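Local atomic coordinates of cytoplasmic protein (Cryptococcus neoformans var. grubii serotype A, PDB entry 7LPO), a protein that probably hydrolyses the beta-glucosidic bond of steryl glucosides, as a fungal sterylglucosidase of glycoside hydrolase family 5. Residues N51-P54 against S55-E59; D122-I125 against A126-K130; E253-G256 against D257-D260. All blocks are in the same frame, centred on the assembly; numbering follows the deposited sequence.

Contact 1: residues N51-P54 against S55-E59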
loop_
_atom_site.group_PDB
_atom_site.type_symbol
_atom_site.label_atom_id
_atom_site.label_comp_id
_atom_site.label_asym_id
_atom_site.label_seq_id
_atom_site.Cartn_x
_atom_site.Cartn_y
_atom_site.Cartn_z
ATOM N N ASN A 51 -14.519 6.938 12.572
ATOM C CA ASN A 51 -14.492 6.775 14.018
ATOM C C ASN A 51 -15.561 5.792 14.474
ATOM O O ASN A 51 -16.717 5.856 14.043
ATOM C CB ASN A 51 -14.708 8.133 14.700
ATOM C CG ASN A 51 -13.556 9.098 14.461
ATOM O OD1 ASN A 51 -13.707 10.121 13.793
ATOM N ND2 ASN A 51 -12.404 8.772 15.002
ATOM N N ASN A 52 -15.155 4.872 15.341
ATOM C CA ASN A 52 -16.022 3.923 16.019
ATOM C C ASN A 52 -16.682 2.921 15.083
ATOM O O ASN A 52 -17.614 2.245 15.498
ATOM C CB ASN A 52 -17.123 4.635 16.821
ATOM C CG ASN A 52 -16.576 5.749 17.698
ATOM O OD1 ASN A 52 -15.666 5.532 18.506
ATOM N ND2 ASN A 52 -17.120 6.949 17.537
ATOM N N GLN A 53 -16.226 2.795 13.840
ATOM C CA GLN A 53 -16.761 1.780 12.926
ATOM C C GLN A 53 -15.609 0.942 12.353
ATOM O O GLN A 53 -15.309 0.996 11.161
ATOM C CB GLN A 53 -17.606 2.417 11.817
ATOM C CG GLN A 53 -18.928 3.029 12.328
ATOM C CD GLN A 53 -19.995 2.000 12.682
ATOM O OE1 GLN A 53 -20.827 2.243 13.552
ATOM N NE2 GLN A 53 -19.981 0.861 12.011
ATOM N N PRO A 54 -14.953 0.163 13.201
ATOM C CA PRO A 54 -13.980 -0.818 12.685
ATOM C C PRO A 54 -14.677 -1.939 11.918
ATOM O O PRO A 54 -15.899 -2.128 11.992
ATOM C CB PRO A 54 -13.300 -1.344 13.951
ATOM C CG PRO A 54 -14.403 -1.245 15.007
ATOM C CD PRO A 54 -15.148 0.050 14.657
ATOM N N SER A 55 -13.847 -2.717 11.212
ATOM C CA SER A 55 -14.332 -3.694 10.239
ATOM C C SER A 55 -15.256 -4.730 10.864
ATOM O O SER A 55 -16.127 -5.272 10.176
ATOM C CB SER A 55 -13.141 -4.406 9.571
ATOM O OG SER A 55 -12.376 -5.158 10.511
ATOM N N HIS A 56 -15.076 -5.043 12.144
ATOM C CA HIS A 56 -15.814 -6.151 12.735
ATOM C C HIS A 56 -17.180 -5.766 13.289
ATOM O O HIS A 56 -17.943 -6.660 13.666
ATOM C CB HIS A 56 -15.002 -6.812 13.860
ATOM C CG HIS A 56 -14.629 -5.888 14.979
ATOM N ND1 HIS A 56 -13.588 -4.988 14.885
ATOM C CD2 HIS A 56 -15.131 -5.753 16.230
ATOM C CE1 HIS A 56 -13.465 -4.339 16.029
ATOM N NE2 HIS A 56 -14.398 -4.774 16.857
ATOM N N ILE A 57 -17.518 -4.478 13.337
ATOM C CA ILE A 57 -18.752 -4.040 13.990
ATOM C C ILE A 57 -19.803 -3.717 12.929
ATOM O O ILE A 57 -19.626 -2.817 12.112
ATOM C CB ILE A 57 -18.505 -2.837 14.912
ATOM C CG1 ILE A 57 -17.994 -3.371 16.253
ATOM C CG2 ILE A 57 -19.782 -2.072 15.101
ATOM C CD1 ILE A 57 -17.402 -2.327 17.144
ATOM N N ARG A 58 -20.912 -4.448 12.980
ATOM C CA ARG A 58 -21.966 -4.242 11.995
ATOM C C ARG A 58 -22.890 -3.090 12.372
ATOM O O ARG A 58 -23.429 -2.413 11.486
ATOM C CB ARG A 58 -22.787 -5.518 11.830
ATOM C CG ARG A 58 -23.862 -5.347 10.783
ATOM C CD ARG A 58 -24.405 -6.653 10.197
ATOM N NE ARG A 58 -25.175 -6.315 8.999
ATOM C CZ ARG A 58 -26.499 -6.213 8.954
ATOM N NH1 ARG A 58 -27.226 -6.463 10.036
ATOM N NH2 ARG A 58 -27.098 -5.871 7.819
ATOM N N GLU A 59 -23.091 -2.848 13.665
ATOM C CA GLU A 59 -24.000 -1.789 14.079
ATOM C C GLU A 59 -23.508 -0.431 13.586
ATOM O O GLU A 59 -22.347 -0.062 13.793
ATOM C CB GLU A 59 -24.140 -1.780 15.598
ATOM C CG GLU A 59 -25.110 -0.740 16.111
ATOM C CD GLU A 59 -25.367 -0.874 17.597
ATOM O OE1 GLU A 59 -25.854 -1.947 18.023
ATOM O OE2 GLU A 59 -25.080 0.090 18.337
HETATM O O HOH W 1 -18.209 -0.569 11.071
#
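The pyrrolidine ring of P54 meets two side chains of the turn it begins, H56 and I57, and its CG touches both. P54 CG lies 3.4 Å from H56 CE1, an oblique approach that brings the proline methylene against the imidazole. The same P54 CG lies 3.8 Å from I57 CD1, the end of the isoleucine's longer branch. H56 reaches the proline because its CG stands between the backbone N and the carbonyl carbon (chi1 59°), which brings CE1 back to the proline ring.

Under these side chains the backbone forms a type I beta turn from P54 to I57. It is closed by I57 N donating to P54 O at 3.2 Å, with a nearly straight N-H...O angle of 171°. The donor stands well above the carbonyl plane. Water 1 donates to the same acceptor, P54 O, at 2.9 Å, and also to I57 O at 2.9 Å.

Outside the turn, H56 stacks on W581, and S55 OG is hydrogen-bonded to H180 and N586. The turn lies in the loop between strand 35-43 and helix 61-66, at the surface. Chemically, P54 O accepts one backbone and one water hydrogen, while P54, I57 and H56 CE1 supply the carbon contacts, consistent with a turn held by its own backbone bond, with a bridging water and side-chain packing beside it.

Contact 2: residues D122-I125 against A126-K130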
loop_
_atom_site.group_PDB
_atom_site.type_symbol
_atom_site.label_atom_id
_atom_site.label_comp_id
_atom_site.label_asym_id
_atom_site.label_seq_id
_atom_site.Cartn_x
_atom_site.Cartn_y
_atom_site.Cartn_z
ATOM N N ASP A 122 -9.424 20.024 5.479
ATOM C CA ASP A 122 -8.668 20.937 6.353
ATOM C C ASP A 122 -8.029 20.187 7.508
ATOM O O ASP A 122 -6.965 20.586 7.992
ATOM C CB ASP A 122 -9.624 22.018 6.865
ATOM C CG ASP A 122 -10.085 22.971 5.766
ATOM O OD1 ASP A 122 -9.432 23.054 4.717
ATOM O OD2 ASP A 122 -11.098 23.659 5.956
ATOM N N TYR A 123 -8.665 19.108 7.971
ATOM C CA TYR A 123 -8.025 18.266 8.972
ATOM C C TYR A 123 -6.733 17.671 8.422
ATOM O O TYR A 123 -5.694 17.689 9.095
ATOM C CB TYR A 123 -8.965 17.151 9.431
ATOM C CG TYR A 123 -8.205 16.029 10.101
ATOM C CD1 TYR A 123 -7.831 16.121 11.433
ATOM C CD2 TYR A 123 -7.823 14.893 9.387
ATOM C CE1 TYR A 123 -7.116 15.110 12.046
ATOM C CE2 TYR A 123 -7.105 13.872 9.995
ATOM C CZ TYR A 123 -6.759 13.986 11.326
ATOM O OH TYR A 123 -6.045 12.982 11.942
ATOM N N ILE A 124 -6.782 17.128 7.199
ATOM C CA ILE A 124 -5.579 16.563 6.588
ATOM C C ILE A 124 -4.485 17.618 6.502
ATOM O O ILE A 124 -3.313 17.341 6.776
ATOM C CB ILE A 124 -5.892 15.981 5.198
ATOM C CG1 ILE A 124 -6.692 14.683 5.311
ATOM C CG2 ILE A 124 -4.609 15.728 4.443
ATOM C CD1 ILE A 124 -7.310 14.230 3.999
ATOM N N ILE A 125 -4.848 18.838 6.108
ATOM C CA ILE A 125 -3.869 19.917 6.005
ATOM C C ILE A 125 -3.227 20.184 7.359
ATOM O O ILE A 125 -2.012 20.383 7.455
ATOM C CB ILE A 125 -4.536 21.180 5.429
ATOM C CG1 ILE A 125 -4.646 21.041 3.910
ATOM C CG2 ILE A 125 -3.770 22.428 5.832
ATOM C CD1 ILE A 125 -5.631 21.997 3.273
ATOM N N ALA A 126 -4.034 20.196 8.422
ATOM C CA ALA A 126 -3.495 20.386 9.763
ATOM C C ALA A 126 -2.533 19.266 10.132
ATOM O O ALA A 126 -1.476 19.513 10.722
ATOM C CB ALA A 126 -4.640 20.455 10.779
ATOM N N VAL A 127 -2.887 18.021 9.811
ATOM C CA VAL A 127 -1.970 16.907 10.046
ATOM C C VAL A 127 -0.690 17.098 9.244
ATOM O O VAL A 127 0.416 16.923 9.759
ATOM C CB VAL A 127 -2.646 15.568 9.707
ATOM C CG1 VAL A 127 -1.638 14.422 9.801
ATOM C CG2 VAL A 127 -3.832 15.330 10.621
ATOM N N LEU A 128 -0.819 17.483 7.975
ATOM C CA LEU A 128 0.373 17.695 7.159
ATOM C C LEU A 128 1.258 18.790 7.743
ATOM O O LEU A 128 2.488 18.695 7.690
ATOM C CB LEU A 128 -0.029 18.034 5.725
ATOM C CG LEU A 128 -0.736 16.895 4.997
ATOM C CD1 LEU A 128 -1.202 17.329 3.614
ATOM C CD2 LEU A 128 0.184 15.662 4.910
ATOM N N ARG A 129 0.657 19.827 8.325
ATOM C CA ARG A 129 1.458 20.895 8.914
ATOM C C ARG A 129 2.320 20.379 10.061
ATOM O O ARG A 129 3.492 20.754 10.182
ATOM C CB ARG A 129 0.552 22.028 9.395
ATOM C CG ARG A 129 0.044 22.915 8.269
ATOM C CD ARG A 129 -0.244 24.320 8.768
ATOM N NE ARG A 129 -1.363 24.930 8.061
ATOM C CZ ARG A 129 -1.258 25.574 6.903
ATOM N NH1 ARG A 129 -0.070 25.694 6.309
ATOM N NH2 ARG A 129 -2.341 26.101 6.341
ATOM N N LYS A 130 1.757 19.525 10.919
ATOM C CA LYS A 130 2.547 18.946 12.004
ATOM C C LYS A 130 3.638 18.025 11.469
ATOM O O LYS A 130 4.757 18.012 11.996
ATOM C CB LYS A 130 1.645 18.191 12.976
ATOM C CG LYS A 130 0.895 19.097 13.932
ATOM C CD LYS A 130 0.266 18.319 15.077
ATOM C CE LYS A 130 0.023 19.215 16.284
ATOM N NZ LYS A 130 1.289 19.800 16.819
#
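Y123 and V127, I124 and L128, and I125 and R129 meet one helical turn apart on alpha-helix 118-133, which follows strand 98-104 and precedes the parallel strand 137-143 in the TIM-barrel fold expected of family 5. The acceptors D122 O, Y123 O, I124 O and I125 O each receive the amide four residues on; L128 N to I124 O is shortest at 2.8 Å, and R129 N to I125 O most bent, with an N-H...O angle of 147°.

The D122 carboxylate pairs with R250, K130 NZ with D85, and Y123 OH bonds to the carbonyl of L77. R129 NH1 forms a salt bridge with D257 OD1, just past helix 232-254, and NH2 probably donates to E254 O, on its last residue. I125 CG2 lies over one face of the R129 guanidinium, 4.0 Å from R129 NH2.

Toward the barrel, the I124 and L128 side chains lie side by side, CG2 to CD1 3.9 Å, and touch strand residues that include Y101 and M140. Y123 CG is anti to the backbone N (chi1 161°), swinging the ring to V127, whose CG2 makes a CH-pi contact, offset over one face toward the hydroxyl end and 3.3 Å from Y123 CZ.

Contact 3: residues E253-G256 against D257-D260; sequences EEAG and DLLD
A255 and L258 make the central side-chain contact of this turn: A255 CB packs against L258 CD1 at 3.6 Å. The leucine CG is anti to its carbonyl carbon (chi1 -62°), and this directs the branch back toward the alanine.

The backbone beneath them shows why the two residues lie so close. L258 N donates to A255 O at 3.0 Å, and L259 N to G256 O at 3.1 Å. Both bonds join residues three apart, the spacing of a 3-10 turn. Their donors stand above the carbonyl planes, with a C=O...N angle of only 119° at G256 O. The chain has just left the helix: A255 is the first residue to abandon helical torsions, and after this break G256-L258 form a short 3-10 segment.

The D257 carboxylate folds back to the start of this segment. Its CG lies between the backbone N and the carbonyl carbon (chi1 54°), a torsion that leaves OD1 3.5 Å from A255 C. There OD1 accepts the salt bridge from R129 NH1 of helix 118-133, and K132 adds a long, weak ion pair to OD2. At the helix end, the E254 carbonyl would be expected to favour the positive charge of R129 nearby.

Farther out, A255 packs on I125 and L258 on L128, while L259 turns to I251 and A252. The segment thus leaves helix 232-254, lies against helix 118-133 and leads to strand 263-267.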
loop_
_atom_site.group_PDB
_atom_site.type_symbol
_atom_site.label_atom_id
_atom_site.label_comp_id
_atom_site.label_asym_id
_atom_site.label_seq_id
_atom_site.Cartn_x
_atom_site.Cartn_y
_atom_site.Cartn_z
ATOM N N GLU A 253 -4.083 25.857 -2.382
ATOM C CA GLU A 253 -4.636 27.190 -2.186
ATOM C C GLU A 253 -4.612 27.640 -0.737
ATOM O O GLU A 253 -4.460 28.839 -0.481
ATOM C CB GLU A 253 -6.077 27.254 -2.698
ATOM C CG GLU A 253 -6.194 27.098 -4.194
ATOM C CD GLU A 253 -7.620 27.153 -4.675
ATOM O OE1 GLU A 253 -8.547 27.159 -3.833
ATOM O OE2 GLU A 253 -7.817 27.189 -5.903
ATOM N N GLU A 254 -4.763 26.717 0.213
ATOM C CA GLU A 254 -4.857 27.067 1.623
ATOM C C GLU A 254 -3.596 26.765 2.414
ATOM O O GLU A 254 -3.470 27.249 3.544
ATOM C CB GLU A 254 -6.031 26.329 2.280
ATOM C CG GLU A 254 -7.394 26.749 1.753
ATOM C CD GLU A 254 -7.706 28.214 2.047
ATOM O OE1 GLU A 254 -7.537 28.648 3.221
ATOM O OE2 GLU A 254 -8.110 28.921 1.097
ATOM N N ALA A 255 -2.675 25.976 1.871
ATOM C CA ALA A 255 -1.448 25.632 2.578
ATOM C C ALA A 255 -0.342 25.365 1.562
ATOM O O ALA A 255 0.289 24.312 1.546
ATOM C CB ALA A 255 -1.673 24.432 3.496
ATOM N N GLY A 256 -0.099 26.332 0.679
ATOM C CA GLY A 256 0.854 26.127 -0.404
ATOM C C GLY A 256 2.264 25.868 0.069
ATOM O O GLY A 256 3.070 25.290 -0.677
ATOM N N ASP A 257 2.595 26.295 1.287
ATOM C CA ASP A 257 3.901 26.097 1.889
ATOM C C ASP A 257 4.223 24.628 2.132
ATOM O O ASP A 257 5.392 24.288 2.311
ATOM C CB ASP A 257 3.962 26.816 3.223
ATOM C CG ASP A 257 2.801 26.411 4.146
ATOM O OD1 ASP A 257 1.680 26.967 3.999
ATOM O OD2 ASP A 257 3.003 25.525 5.013
ATOM N N LEU A 258 3.208 23.763 2.114
ATOM C CA LEU A 258 3.454 22.338 2.296
ATOM C C LEU A 258 4.045 21.711 1.044
ATOM O O LEU A 258 4.729 20.687 1.127
ATOM C CB LEU A 258 2.150 21.626 2.650
ATOM C CG LEU A 258 1.425 21.999 3.942
ATOM C CD1 LEU A 258 0.064 21.328 3.964
ATOM C CD2 LEU A 258 2.240 21.607 5.139
ATOM N N LEU A 259 3.779 22.290 -0.119
ATOM C CA LEU A 259 4.133 21.626 -1.362
ATOM C C LEU A 259 5.644 21.594 -1.539
ATOM O O LEU A 259 6.334 22.585 -1.286
ATOM C CB LEU A 259 3.479 22.331 -2.539
ATOM C CG LEU A 259 1.955 22.260 -2.621
ATOM C CD1 LEU A 259 1.498 22.952 -3.904
ATOM C CD2 LEU A 259 1.431 20.848 -2.575
ATOM N N ASP A 260 6.155 20.421 -1.933
ATOM C CA ASP A 260 7.554 20.219 -2.303
ATOM C C ASP A 260 8.501 20.191 -1.107
ATOM O O ASP A 260 9.404 19.348 -1.056
ATOM C CB ASP A 260 7.980 21.293 -3.312
ATOM C CG ASP A 260 7.098 21.295 -4.551
ATOM O OD1 ASP A 260 6.753 20.186 -5.021
ATOM O OD2 ASP A 260 6.734 22.392 -5.045
#

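How the contacts relate
From the N terminus, contact 1 comes first, closing a short turn in the loop between strand 35-43 and helix 61-66. Contact 2 follows within helix 118-133, and contact 3 comes later, where helix 232-254 ends before strand 263-267. The three are in series, so none nests within or crosses another. Contact 1 stands apart, its centre about 25 Å from that of contact 2 and about 34 Å from that of contact 3. Contacts 2 and 3, with centres about 11 Å apart, touch directly: the salt bridge of R129 NH1 with D257 OD1 (3.2 Å) and the packing of I125 CG2 on A255 CB (3.7 Å) join helix 118-133 to the turn at the end of helix 232-254.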